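Local coordinates for RNA polymerase II subunit B1 CTD phosphatase RTR1 (Saccharomyces cerevisiae, PDB 5C2Y), which dephosphorylates the C-terminal domain of the largest RNA polymerase II subunit and so regulates the polymerase during transcription, at residues I18-H23 against E32-E37. Numbering follows the deposited sequence.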
# COMPACT_ATOMS: atom_id res chain seq x y z
N ILE A 18 2.11 -1.33 -19.29
CA ILE A 18 2.49 -1.43 -20.70
C ILE A 18 1.31 -1.37 -21.70
O ILE A 18 1.34 -0.58 -22.64
CB ILE A 18 3.29 -2.72 -20.97
CG1 ILE A 18 4.71 -2.60 -20.45
CG2 ILE A 18 3.32 -3.04 -22.46
CD1 ILE A 18 5.53 -3.87 -20.66
N PRO A 19 0.26 -2.18 -21.49
CA PRO A 19 -0.73 -2.24 -22.58
C PRO A 19 -1.65 -1.02 -22.72
O PRO A 19 -2.61 -1.11 -23.47
CB PRO A 19 -1.56 -3.47 -22.23
CG PRO A 19 -0.73 -4.23 -21.21
CD PRO A 19 -0.05 -3.17 -20.44
N PHE A 20 -1.41 0.07 -22.01
CA PHE A 20 -2.33 1.20 -22.08
C PHE A 20 -1.62 2.54 -22.24
O PHE A 20 -2.16 3.59 -21.85
CB PHE A 20 -3.23 1.24 -20.85
CG PHE A 20 -3.79 -0.09 -20.43
CD1 PHE A 20 -4.99 -0.56 -20.96
CD2 PHE A 20 -3.13 -0.88 -19.49
CE1 PHE A 20 -5.51 -1.77 -20.56
CE2 PHE A 20 -3.65 -2.09 -19.10
CZ PHE A 20 -4.84 -2.54 -19.63
N GLN A 21 -0.43 2.51 -22.83
CA GLN A 21 0.31 3.73 -23.15
C GLN A 21 -0.16 4.32 -24.48
O GLN A 21 0.56 5.10 -25.12
CB GLN A 21 1.80 3.44 -23.19
CG GLN A 21 2.29 2.68 -21.98
CD GLN A 21 2.26 3.53 -20.72
OE1 GLN A 21 2.77 4.65 -20.70
NE2 GLN A 21 1.64 2.99 -19.67
N LYS A 22 -1.36 3.93 -24.89
CA LYS A 22 -1.98 4.43 -26.11
C LYS A 22 -2.83 5.67 -25.82
O LYS A 22 -2.85 6.61 -26.60
CB LYS A 22 -2.85 3.33 -26.74
CG LYS A 22 -3.55 3.74 -28.03
CD LYS A 22 -2.54 4.13 -29.11
CE LYS A 22 -3.20 4.26 -30.49
NZ LYS A 22 -4.23 5.34 -30.51
N HIS A 23 -3.54 5.67 -24.70
CA HIS A 23 -4.42 6.79 -24.40
C HIS A 23 -4.18 7.40 -23.02
O HIS A 23 -3.74 6.73 -22.10
CB HIS A 23 -5.88 6.37 -24.53
CG HIS A 23 -6.31 6.09 -25.94
ND1 HIS A 23 -6.52 7.10 -26.86
CD2 HIS A 23 -6.58 4.93 -26.58
CE1 HIS A 23 -6.90 6.56 -28.01
NE2 HIS A 23 -6.94 5.25 -27.86
N GLU A 32 -9.58 -1.36 -14.03
CA GLU A 32 -9.74 -2.61 -13.30
C GLU A 32 -8.59 -3.56 -13.57
O GLU A 32 -7.94 -4.02 -12.62
CB GLU A 32 -11.06 -3.29 -13.64
CG GLU A 32 -12.24 -2.81 -12.82
CD GLU A 32 -13.51 -3.56 -13.13
OE1 GLU A 32 -13.50 -4.40 -14.06
OE2 GLU A 32 -14.52 -3.31 -12.45
N VAL A 33 -8.33 -3.85 -14.84
CA VAL A 33 -7.22 -4.73 -15.19
C VAL A 33 -5.91 -4.26 -14.54
O VAL A 33 -5.21 -5.03 -13.90
CB VAL A 33 -7.04 -4.84 -16.71
CG1 VAL A 33 -5.76 -5.62 -17.05
CG2 VAL A 33 -8.23 -5.53 -17.33
N ILE A 34 -5.61 -2.98 -14.71
CA ILE A 34 -4.44 -2.38 -14.08
C ILE A 34 -4.44 -2.65 -12.59
O ILE A 34 -3.43 -3.08 -12.02
CB ILE A 34 -4.39 -0.85 -14.33
CG1 ILE A 34 -3.88 -0.58 -15.75
CG2 ILE A 34 -3.51 -0.14 -13.30
CD1 ILE A 34 -4.17 0.80 -16.24
N THR A 35 -5.58 -2.43 -11.95
CA THR A 35 -5.69 -2.64 -10.51
C THR A 35 -5.30 -4.06 -10.09
O THR A 35 -4.37 -4.23 -9.30
CB THR A 35 -7.11 -2.32 -10.00
OG1 THR A 35 -7.45 -0.97 -10.35
CG2 THR A 35 -7.20 -2.49 -8.50
N LEU A 36 -5.98 -5.07 -10.64
CA LEU A 36 -5.71 -6.45 -10.20
C LEU A 36 -4.32 -6.89 -10.61
O LEU A 36 -3.77 -7.86 -10.06
CB LEU A 36 -6.74 -7.43 -10.77
CG LEU A 36 -8.19 -7.18 -10.37
CD1 LEU A 36 -9.09 -8.17 -11.08
CD2 LEU A 36 -8.40 -7.24 -8.85
N GLU A 37 -3.73 -6.18 -11.55
CA GLU A 37 -2.37 -6.50 -11.93
C GLU A 37 -1.37 -6.06 -10.88
O GLU A 37 -0.43 -6.79 -10.57
CB GLU A 37 -2.02 -5.89 -13.29
CG GLU A 37 -2.45 -6.76 -14.46
CD GLU A 37 -1.75 -8.12 -14.46
OE1 GLU A 37 -0.72 -8.27 -13.76
OE2 GLU A 37 -2.22 -9.05 -15.14
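F20 reaches out of its turn to meet I34 and V33 on helix 28-42, and this one ring makes the whole contact from its side. Its CB points at the helix, and CG stands anti to its own carbonyl carbon (chi1 -44°), which carries the ring across a gap of 9.0 Å between the CA atoms of F20 and I34. The two side chains run past each other in opposite directions, and the I34 CG1–CD1 arm passes F20 CD2 and CE2, meeting the ring obliquely: CG1 comes to 3.7 Å from F20 CE2, and CD1 to 3.8 Å from F20 CD2. V33 meets the far end of the ring instead, its CG1 near the ring plane at the edge, 4.1 Å from F20 CZ, and the two side chains cross at about a right angle. P19 CB lies over one face of the ring, offset toward its rim. The contact is purely apolar and small, burying 124 Å² in all. With an alanine in place of this phenylalanine, I34 CG1 and CD1 and V33 CG1 would probably lose the ring they pack on, opening a gap between turn and helix. L26 touches both F20 and I34, while the Q21 amide, next along the chain, donates through NE2 to H144 O and accepts through OE1 from F146 N. The contact thus packs the link after helix 9-17 against helix 28-42, away from the zinc site.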